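Local structure of peptidase M42 (Thaumarchaeota archaeon SCGC AB-539-E09, 5DS0) at residues 236-241 against 322-327; 163-168 against 177-182; 40-45 against 50-55. The protein probably removes amino-terminal residues from peptides, as a twelve-subunit TET aminopeptidase of the M42 family that works with a pair of metal ions. All coordinates share one frame; numbering follows the deposited sequence.

Contact 1: residues 236-241 against 322-327; sequences LEVDIA and RHIHSH. With CO (cobalt (II) ion), chain T; CO (cobalt (II) ion), chain U.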
loop_
_atom_site.group_PDB
_atom_site.type_symbol
_atom_site.label_atom_id
_atom_site.label_comp_id
_atom_site.label_asym_id
_atom_site.label_seq_id
_atom_site.Cartn_x
_atom_site.Cartn_y
_atom_site.Cartn_z
ATOM N N LEU C 236 -15.461 -36.649 25.362
ATOM C CA LEU C 236 -16.563 -36.390 24.439
ATOM C C LEU C 236 -16.625 -34.920 24.153
ATOM O O LEU C 236 -16.650 -34.113 25.068
ATOM C CB LEU C 236 -17.866 -36.840 25.053
ATOM C CG LEU C 236 -17.835 -38.339 25.305
ATOM C CD1 LEU C 236 -18.754 -38.787 26.431
ATOM C CD2 LEU C 236 -18.186 -39.051 24.029
ATOM N N GLU C 237 -16.603 -34.572 22.880
ATOM C CA GLU C 237 -16.560 -33.185 22.454
ATOM C C GLU C 237 -17.440 -33.034 21.221
ATOM O O GLU C 237 -18.048 -33.998 20.758
ATOM C CB GLU C 237 -15.128 -32.759 22.114
ATOM C CG GLU C 237 -14.421 -31.882 23.140
ATOM C CD GLU C 237 -14.993 -30.470 23.360
ATOM O OE1 GLU C 237 -15.960 -30.049 22.711
ATOM O OE2 GLU C 237 -14.412 -29.758 24.201
ATOM N N VAL C 238 -17.500 -31.813 20.711
ATOM C CA VAL C 238 -18.103 -31.557 19.441
ATOM C C VAL C 238 -16.993 -31.486 18.399
ATOM O O VAL C 238 -15.840 -31.291 18.728
ATOM C CB VAL C 238 -18.898 -30.244 19.450
ATOM C CG1 VAL C 238 -20.086 -30.364 20.372
ATOM C CG2 VAL C 238 -18.020 -29.076 19.849
ATOM N N ASP C 239 -17.364 -31.679 17.142
ATOM C CA ASP C 239 -16.454 -31.541 16.022
ATOM C C ASP C 239 -17.035 -30.451 15.156
ATOM O O ASP C 239 -18.264 -30.339 15.036
ATOM C CB ASP C 239 -16.392 -32.851 15.222
ATOM C CG ASP C 239 -14.972 -33.247 14.831
ATOM O OD1 ASP C 239 -14.167 -32.353 14.461
ATOM O OD2 ASP C 239 -14.672 -34.470 14.881
ATOM N N ILE C 240 -16.177 -29.622 14.578
ATOM C CA ILE C 240 -16.643 -28.617 13.655
ATOM C C ILE C 240 -17.071 -29.367 12.412
ATOM O O ILE C 240 -16.275 -30.083 11.817
ATOM C CB ILE C 240 -15.557 -27.594 13.303
ATOM C CG1 ILE C 240 -15.146 -26.761 14.530
ATOM C CG2 ILE C 240 -16.063 -26.668 12.209
ATOM C CD1 ILE C 240 -13.789 -27.124 15.115
ATOM N N ALA C 241 -18.333 -29.221 12.030
ATOM C CA ALA C 241 -18.873 -29.967 10.906
ATOM C C ALA C 241 -18.727 -29.171 9.628
ATOM O O ALA C 241 -19.253 -28.049 9.524
ATOM C CB ALA C 241 -20.326 -30.297 11.143
ATOM N N ARG C 322 -22.722 -27.996 13.822
ATOM C CA ARG C 322 -22.555 -26.837 12.967
ATOM C C ARG C 322 -22.662 -25.573 13.802
ATOM O O ARG C 322 -23.505 -25.480 14.682
ATOM C CB ARG C 322 -23.627 -26.814 11.891
ATOM C CG ARG C 322 -23.640 -28.038 10.985
ATOM C CD ARG C 322 -24.703 -27.879 9.909
ATOM N NE ARG C 322 -24.763 -28.977 8.938
ATOM C CZ ARG C 322 -25.687 -29.077 7.978
ATOM N NH1 ARG C 322 -26.633 -28.153 7.847
ATOM N NH2 ARG C 322 -25.684 -30.105 7.141
ATOM N N HIS C 323 -21.779 -24.621 13.548
ATOM C CA HIS C 323 -21.805 -23.310 14.183
ATOM C C HIS C 323 -21.590 -23.313 15.703
ATOM O O HIS C 323 -22.364 -22.704 16.463
ATOM C CB HIS C 323 -23.102 -22.579 13.821
ATOM C CG HIS C 323 -23.560 -22.837 12.422
ATOM N ND1 HIS C 323 -22.808 -22.505 11.320
ATOM C CD2 HIS C 323 -24.693 -23.410 11.948
ATOM C CE1 HIS C 323 -23.452 -22.870 10.227
ATOM N NE2 HIS C 323 -24.602 -23.415 10.579
ATOM N N ILE C 324 -20.530 -23.973 16.146
ATOM C CA ILE C 324 -20.170 -23.923 17.558
ATOM C C ILE C 324 -19.560 -22.560 17.899
ATOM O O ILE C 324 -19.290 -21.771 17.008
ATOM C CB ILE C 324 -19.195 -25.035 17.951
ATOM C CG1 ILE C 324 -17.892 -24.913 17.169
ATOM C CG2 ILE C 324 -19.828 -26.389 17.707
ATOM C CD1 ILE C 324 -16.754 -25.722 17.764
ATOM N N HIS C 325 -19.376 -22.293 19.197
ATOM C CA HIS C 325 -18.855 -21.019 19.667
ATOM C C HIS C 325 -19.627 -19.842 19.046
ATOM O O HIS C 325 -19.050 -18.830 18.647
ATOM C CB HIS C 325 -17.355 -20.912 19.367
ATOM C CG HIS C 325 -16.499 -21.785 20.235
ATOM N ND1 HIS C 325 -15.258 -21.387 20.680
ATOM C CD2 HIS C 325 -16.702 -23.027 20.744
ATOM C CE1 HIS C 325 -14.730 -22.347 21.419
ATOM N NE2 HIS C 325 -15.593 -23.344 21.488
ATOM N N SER C 326 -20.941 -19.998 18.972
ATOM C CA SER C 326 -21.827 -18.964 18.472
ATOM C C SER C 326 -23.182 -19.096 19.182
ATOM O O SER C 326 -23.399 -20.031 19.925
ATOM C CB SER C 326 -21.944 -19.055 16.934
ATOM O OG SER C 326 -23.053 -19.831 16.492
ATOM N N HIS C 327 -24.088 -18.158 18.955
ATOM C CA HIS C 327 -25.373 -18.180 19.657
ATOM C C HIS C 327 -26.201 -19.418 19.381
ATOM O O HIS C 327 -26.929 -19.884 20.251
ATOM C CB HIS C 327 -26.209 -16.936 19.332
ATOM C CG HIS C 327 -25.867 -15.763 20.182
ATOM N ND1 HIS C 327 -24.614 -15.191 20.185
ATOM C CD2 HIS C 327 -26.603 -15.065 21.075
ATOM C CE1 HIS C 327 -24.593 -14.191 21.046
ATOM N NE2 HIS C 327 -25.791 -14.088 21.594
HETATM CO CO CO T . -15.446 -27.865 23.735
HETATM CO CO CO U . -15.386 -25.187 22.564
#
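Ala241 and Arg322 mark where two stretches of the chain diverge: their CA atoms lie 5.3 Å apart at the ends of neighbouring parallel strands, and after Arg322 the chain leaves the sheet as a loop, with no hydrogen bond joining it to 236-241. Side chains alone join the segments. Ile324 points toward the strand, its CG2 meeting CG2 of Val238 tip to tip at 3.9 Å. The other branch crosses Ile240 at about a right angle, with Ile324 CD1 3.8 Å from Ile240 CG1; CG1 of Ile324 sits between its own backbone N and carbonyl carbon (chi1 61°), which sends CD1 that way. CB of Ala241 rests against CG of Arg322.

This apolar patch lies beside a two-metal aminopeptidase centre to which each segment gives a ligand. Glu237 chelates one cobalt ion with both oxygens, OE2 at 2.2 Å and OE1 at 2.5 Å, while the anti lone pair of OE1 also accepts the N-H of Val238, which, together with the chelation, should limit the rotation of the carboxylate. His325 binds the second cobalt through NE2 at 2.1 Å, and the carbonyl of Gly90 holds its ND1. At the far end, the guanidinium of Arg322 pairs with Asp243 and with Asp139 of the second subunit, whose other oxygen receives His323.

Strand 232-240 runs through the middle of the large mixed sheet, bonded to strand 314-322 on one edge and strand 60-66 on the other, and helix 179-197 packs on it through Asp180 and Ile183 at Val238.

Contact 2: residues 163-168 against 177-182; sequences SPFSVI and KAFDDR. With CO (cobalt (II) ion), chain U; CO (cobalt (II) ion), chain T.
The hydroxyl of Ser163, whose CB packs on Lys177, is gripped by two partners: OG bonds to the carbonyl of His327 and to Arg100 of the second subunit. Here the beta hairpin 166-168/173-176 delivers the chain into helix 179-197, and the loop ahead of the hairpin folds back on the helix start. Ser163 CB lies 3.7 Å from Lys177 CB and 3.9 Å from Lys177 CD, alongside the aliphatic chain. That chain runs extended until a turn at its last torsion (chi4 80°) aims NZ at the carbonyl of Ala16 and at Glu69.

Farther along, Phe165 and Phe179 cross at about a right angle but meet rim to rim, CE1 to CE1 at 4.0 Å, each atom near the plane of the other ring, so the two rings meet at their edges and not face to face. Met14 of helix 2-15 touches both rings.

The helix opens with Ala178 as N-cap, Ala178 O receiving Arg182 N at 3.3 Å; CB of Ala178 lies over one face of the Arg182 guanidinium, offset toward its rim. A cis peptide precedes Asp181, as is usual after the bridging aspartate in this clan, and Asp180 spans both cobalt ions, one through OD1 at 2.0 Å and the other through OD2 at 1.9 Å.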
loop_
_atom_site.group_PDB
_atom_site.type_symbol
_atom_site.label_atom_id
_atom_site.label_comp_id
_atom_site.label_asym_id
_atom_site.label_seq_id
_atom_site.Cartn_x
_atom_site.Cartn_y
_atom_site.Cartn_z
ATOM N N SER C 163 -30.545 -18.011 23.728
ATOM C CA SER C 163 -30.761 -18.938 22.613
ATOM C C SER C 163 -31.621 -20.134 22.987
ATOM O O SER C 163 -31.141 -21.088 23.589
ATOM C CB SER C 163 -29.413 -19.436 22.109
ATOM O OG SER C 163 -29.564 -20.164 20.908
ATOM N N PRO C 164 -32.903 -20.096 22.636
ATOM C CA PRO C 164 -33.806 -21.182 23.018
ATOM C C PRO C 164 -33.499 -22.473 22.302
ATOM O O PRO C 164 -33.003 -22.473 21.174
ATOM C CB PRO C 164 -35.179 -20.691 22.575
ATOM C CG PRO C 164 -35.032 -19.239 22.311
ATOM C CD PRO C 164 -33.606 -19.012 21.936
ATOM N N PHE C 165 -33.852 -23.569 22.945
ATOM C CA PHE C 165 -33.665 -24.879 22.376
ATOM C C PHE C 165 -34.927 -25.349 21.651
ATOM O O PHE C 165 -36.043 -25.235 22.178
ATOM C CB PHE C 165 -33.329 -25.863 23.482
ATOM C CG PHE C 165 -33.121 -27.262 22.992
ATOM C CD1 PHE C 165 -31.868 -27.678 22.574
ATOM C CD2 PHE C 165 -34.179 -28.158 22.940
ATOM C CE1 PHE C 165 -31.673 -28.972 22.130
ATOM C CE2 PHE C 165 -33.996 -29.447 22.488
ATOM C CZ PHE C 165 -32.742 -29.858 22.087
ATOM N N SER C 166 -34.743 -25.885 20.451
ATOM C CA SER C 166 -35.822 -26.556 19.748
ATOM C C SER C 166 -35.267 -27.650 18.875
ATOM O O SER C 166 -34.053 -27.815 18.761
ATOM C CB SER C 166 -36.617 -25.565 18.919
ATOM O OG SER C 166 -35.921 -25.223 17.744
ATOM N N VAL C 167 -36.170 -28.414 18.283
ATOM C CA VAL C 167 -35.799 -29.449 17.329
ATOM C C VAL C 167 -36.441 -29.128 15.993
ATOM O O VAL C 167 -37.609 -28.748 15.935
ATOM C CB VAL C 167 -36.262 -30.835 17.784
ATOM C CG1 VAL C 167 -35.840 -31.891 16.775
ATOM C CG2 VAL C 167 -35.685 -31.166 19.149
ATOM N N ILE C 168 -35.680 -29.294 14.918
ATOM C CA ILE C 168 -36.173 -29.022 13.563
ATOM C C ILE C 168 -35.973 -30.240 12.655
ATOM O O ILE C 168 -35.545 -31.302 13.110
ATOM C CB ILE C 168 -35.499 -27.766 12.974
ATOM C CG1 ILE C 168 -33.982 -27.913 12.972
ATOM C CG2 ILE C 168 -35.913 -26.542 13.771
ATOM C CD1 ILE C 168 -33.273 -26.851 12.167
ATOM N N LYS C 177 -27.953 -23.388 21.814
ATOM C CA LYS C 177 -26.592 -22.994 22.186
ATOM C C LYS C 177 -25.972 -24.048 23.075
ATOM O O LYS C 177 -26.627 -25.002 23.483
ATOM C CB LYS C 177 -26.598 -21.664 22.927
ATOM C CG LYS C 177 -27.148 -21.744 24.349
ATOM C CD LYS C 177 -27.060 -20.405 25.054
ATOM C CE LYS C 177 -27.808 -20.407 26.373
ATOM N NZ LYS C 177 -26.997 -21.052 27.431
ATOM N N ALA C 178 -24.688 -23.870 23.339
ATOM C CA ALA C 178 -23.960 -24.660 24.324
ATOM C C ALA C 178 -23.845 -26.152 24.032
ATOM O O ALA C 178 -23.479 -26.920 24.924
ATOM C CB ALA C 178 -24.552 -24.434 25.705
ATOM N N PHE C 179 -24.119 -26.582 22.801
ATOM C CA PHE C 179 -23.869 -27.974 22.453
ATOM C C PHE C 179 -22.432 -28.330 22.825
ATOM O O PHE C 179 -22.187 -29.419 23.312
ATOM C CB PHE C 179 -24.109 -28.244 20.978
ATOM C CG PHE C 179 -25.554 -28.213 20.581
ATOM C CD1 PHE C 179 -26.504 -28.902 21.308
ATOM C CD2 PHE C 179 -25.959 -27.526 19.455
ATOM C CE1 PHE C 179 -27.829 -28.884 20.933
ATOM C CE2 PHE C 179 -27.286 -27.508 19.077
ATOM C CZ PHE C 179 -28.222 -28.179 19.824
ATOM N N ASP C 180 -21.507 -27.403 22.597
ATOM C CA ASP C 180 -20.133 -27.539 23.023
ATOM C C ASP C 180 -20.067 -27.077 24.460
ATOM O O ASP C 180 -20.079 -25.872 24.698
ATOM C CB ASP C 180 -19.256 -26.653 22.137
ATOM C CG ASP C 180 -17.794 -26.689 22.512
ATOM O OD1 ASP C 180 -17.374 -27.575 23.294
ATOM O OD2 ASP C 180 -17.052 -25.813 22.006
ATOM N N ASP C 181 -19.991 -27.980 25.442
ATOM C CA ASP C 181 -19.923 -29.427 25.251
ATOM C C ASP C 181 -20.935 -30.144 26.161
ATOM O O ASP C 181 -20.659 -31.198 26.733
ATOM C CB ASP C 181 -18.505 -29.902 25.518
ATOM C CG ASP C 181 -18.283 -31.380 25.193
ATOM O OD1 ASP C 181 -19.059 -31.969 24.410
ATOM O OD2 ASP C 181 -17.302 -31.928 25.732
ATOM N N ARG C 182 -22.124 -29.564 26.272
ATOM C CA ARG C 182 -23.175 -30.147 27.087
ATOM C C ARG C 182 -23.749 -31.362 26.395
ATOM O O ARG C 182 -24.253 -32.271 27.064
ATOM C CB ARG C 182 -24.246 -29.116 27.426
ATOM C CG ARG C 182 -23.741 -28.134 28.474
ATOM C CD ARG C 182 -24.666 -26.958 28.721
ATOM N NE ARG C 182 -23.949 -25.854 29.345
ATOM C CZ ARG C 182 -24.439 -24.629 29.525
ATOM N NH1 ARG C 182 -25.681 -24.336 29.166
ATOM N NH2 ARG C 182 -23.682 -23.686 30.078
HETATM CO CO CO U . -15.386 -25.187 22.564
HETATM CO CO CO T . -15.446 -27.865 23.735
#

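Contact 3: residues 40-45 against 50-55; sequences EVVVDK and TFIAKG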
loop_
_atom_site.group_PDB
_atom_site.type_symbol
_atom_site.label_atom_id
_atom_site.label_comp_id
_atom_site.label_asym_id
_atom_site.label_seq_id
_atom_site.Cartn_x
_atom_site.Cartn_y
_atom_site.Cartn_z
ATOM N N GLU C 40 -21.969 -42.993 43.291
ATOM C CA GLU C 40 -21.276 -42.018 44.133
ATOM C C GLU C 40 -20.986 -40.767 43.297
ATOM O O GLU C 40 -20.968 -40.829 42.067
ATOM C CB GLU C 40 -19.979 -42.629 44.670
ATOM C CG GLU C 40 -19.277 -41.828 45.762
ATOM C CD GLU C 40 -17.889 -42.378 46.109
ATOM O OE1 GLU C 40 -17.686 -43.617 46.022
ATOM O OE2 GLU C 40 -17.002 -41.565 46.478
ATOM N N VAL C 41 -20.791 -39.632 43.962
ATOM C CA VAL C 41 -20.499 -38.366 43.288
ATOM C C VAL C 41 -19.281 -37.681 43.913
ATOM O O VAL C 41 -19.280 -37.378 45.094
ATOM C CB VAL C 41 -21.694 -37.396 43.386
ATOM C CG1 VAL C 41 -21.403 -36.104 42.630
ATOM C CG2 VAL C 41 -22.970 -38.047 42.871
ATOM N N VAL C 42 -18.253 -37.424 43.119
ATOM C CA VAL C 42 -17.081 -36.697 43.604
ATOM C C VAL C 42 -16.952 -35.398 42.825
ATOM O O VAL C 42 -17.403 -35.298 41.682
ATOM C CB VAL C 42 -15.764 -37.515 43.494
ATOM C CG1 VAL C 42 -15.872 -38.811 44.282
ATOM C CG2 VAL C 42 -15.392 -37.813 42.048
ATOM N N VAL C 43 -16.304 -34.412 43.435
ATOM C CA VAL C 43 -16.147 -33.108 42.813
ATOM C C VAL C 43 -14.687 -32.648 42.853
ATOM O O VAL C 43 -13.890 -33.144 43.642
ATOM C CB VAL C 43 -17.076 -32.059 43.488
ATOM C CG1 VAL C 43 -18.509 -32.584 43.563
ATOM C CG2 VAL C 43 -16.569 -31.675 44.869
ATOM N N ASP C 44 -14.331 -31.707 41.983
ATOM C CA ASP C 44 -13.095 -30.960 42.175
ATOM C C ASP C 44 -13.462 -29.589 42.743
ATOM O O ASP C 44 -14.648 -29.211 42.785
ATOM C CB ASP C 44 -12.209 -30.939 40.897
ATOM C CG ASP C 44 -12.758 -30.061 39.769
ATOM O OD1 ASP C 44 -13.651 -29.220 40.010
ATOM O OD2 ASP C 44 -12.268 -30.206 38.624
ATOM N N LYS C 45 -12.459 -28.842 43.178
ATOM C CA LYS C 45 -12.710 -27.568 43.827
ATOM C C LYS C 45 -12.959 -26.428 42.837
ATOM O O LYS C 45 -13.326 -25.331 43.237
ATOM C CB LYS C 45 -11.564 -27.233 44.780
ATOM C CG LYS C 45 -11.381 -28.306 45.844
ATOM C CD LYS C 45 -10.604 -27.790 47.030
ATOM C CE LYS C 45 -10.381 -28.878 48.055
ATOM N NZ LYS C 45 -9.467 -28.381 49.114
ATOM N N THR C 50 -18.432 -35.228 39.086
ATOM C CA THR C 50 -18.081 -36.487 38.482
ATOM C C THR C 50 -18.940 -37.601 39.097
ATOM O O THR C 50 -19.027 -37.731 40.308
ATOM C CB THR C 50 -16.581 -36.791 38.716
ATOM O OG1 THR C 50 -15.771 -35.673 38.304
ATOM C CG2 THR C 50 -16.147 -38.047 37.961
ATOM N N PHE C 51 -19.534 -38.420 38.240
ATOM C CA PHE C 51 -20.448 -39.468 38.646
ATOM C C PHE C 51 -19.804 -40.814 38.451
ATOM O O PHE C 51 -19.332 -41.123 37.357
ATOM C CB PHE C 51 -21.703 -39.398 37.791
ATOM C CG PHE C 51 -22.348 -38.054 37.802
ATOM C CD1 PHE C 51 -23.073 -37.646 38.909
ATOM C CD2 PHE C 51 -22.211 -37.188 36.735
ATOM C CE1 PHE C 51 -23.667 -36.396 38.943
ATOM C CE2 PHE C 51 -22.807 -35.944 36.756
ATOM C CZ PHE C 51 -23.538 -35.545 37.860
ATOM N N ILE C 52 -19.810 -41.626 39.501
ATOM C CA ILE C 52 -19.146 -42.924 39.483
ATOM C C ILE C 52 -20.150 -44.056 39.374
ATOM O O ILE C 52 -21.112 -44.131 40.140
ATOM C CB ILE C 52 -18.295 -43.129 40.740
ATOM C CG1 ILE C 52 -17.322 -41.955 40.903
ATOM C CG2 ILE C 52 -17.530 -44.440 40.658
ATOM C CD1 ILE C 52 -16.568 -41.934 42.219
ATOM N N ALA C 53 -19.934 -44.926 38.393
ATOM C CA ALA C 53 -20.661 -46.188 38.272
ATOM C C ALA C 53 -19.677 -47.305 38.600
ATOM O O ALA C 53 -18.740 -47.548 37.837
ATOM C CB ALA C 53 -21.231 -46.351 36.868
ATOM N N LYS C 54 -19.889 -47.960 39.745
ATOM C CA LYS C 54 -18.929 -48.912 40.295
ATOM C C LYS C 54 -18.898 -50.235 39.554
ATOM O O LYS C 54 -19.862 -50.666 38.935
ATOM C CB LYS C 54 -19.179 -49.158 41.781
ATOM C CG LYS C 54 -18.809 -47.986 42.687
ATOM C CD LYS C 54 -18.690 -48.418 44.158
ATOM C CE LYS C 54 -18.759 -47.252 45.159
ATOM N NZ LYS C 54 -17.991 -46.029 44.752
ATOM N N GLY C 55 -17.728 -50.846 39.608
ATOM C CA GLY C 55 -17.470 -52.178 39.080
ATOM C C GLY C 55 -16.122 -52.550 39.666
ATOM O O GLY C 55 -15.884 -52.323 40.855
#
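Ile52 lays its CD1 methyl across Val42, 3.8 Å from CG1, and the two side chains cross at about a right angle. The same methyl reaches the carboxylate end of Glu40, whose extended chain runs beside that of Ile52 and points the same way. Thr50 shares this face of the sheet: its CB is 3.7 Å from CG2 of Val42, while its hydroxyl turns to Ser209 on the next strand.

Beyond Ile52, Lys54 bends at its last torsion (chi4 -42°) and brings NZ to Glu40 OE1 at 2.7 Å. This salt bridge meets the oxygen nearly head-on along its C-O bond, and it links the two strands at the open end of the hairpin, where Lys54 is exposed.

The two strands form a beta hairpin, antiparallel with a marked twist, their directions 147° apart. Val42 and Thr50 make a hydrogen-bonded pair: Val42 N gives to Thr50 O at 2.9 Å, and Thr50 N gives to Val42 O at 2.8 Å. Glu40 and Ile52 make the next such pair, but unevenly, with a nearly straight bond from Ile52 N to Glu40 O and only a weak return from Glu40 N.

Between them Val41 and Phe51 form a non-hydrogen-bonded pair on the reverse face. There CG2 of Val41 stands 4.0 Å from Phe51 CD1, and the ring of Phe51 goes on to pack against Cys30 and Met34 of helix 24-34. Strand 40-43 is joined to the large mixed sheet through strand 49-53, which bonds on its other side to strand 205-211. Next to the turn, OD2 of Asp44 takes hydrogen bonds from Ser48 and from Thr223 and Thr224 of helix 219-228.

Contacts 1 and 2 are buried, with centres about 10 Å apart, and meet at the cobalt pair: Asp180 of contact 2 bridges the two ions, of which Glu237 binds one and His325 the other. They also touch the same second subunit, and the carbonyl of His327 meets the hydroxyl of Ser163. Contact 3 is only partly buried, its centre about 26 Å from that of contact 2 and about 27 Å from that of contact 1, yet all three reach one mixed sheet. Chemistry follows place: towards the metals, carbon-to-carbon packing joins the segments and acids and histidine serve as ligands; out at the sheet's margin, backbone pairing and a salt bridge are added to the apolar packing.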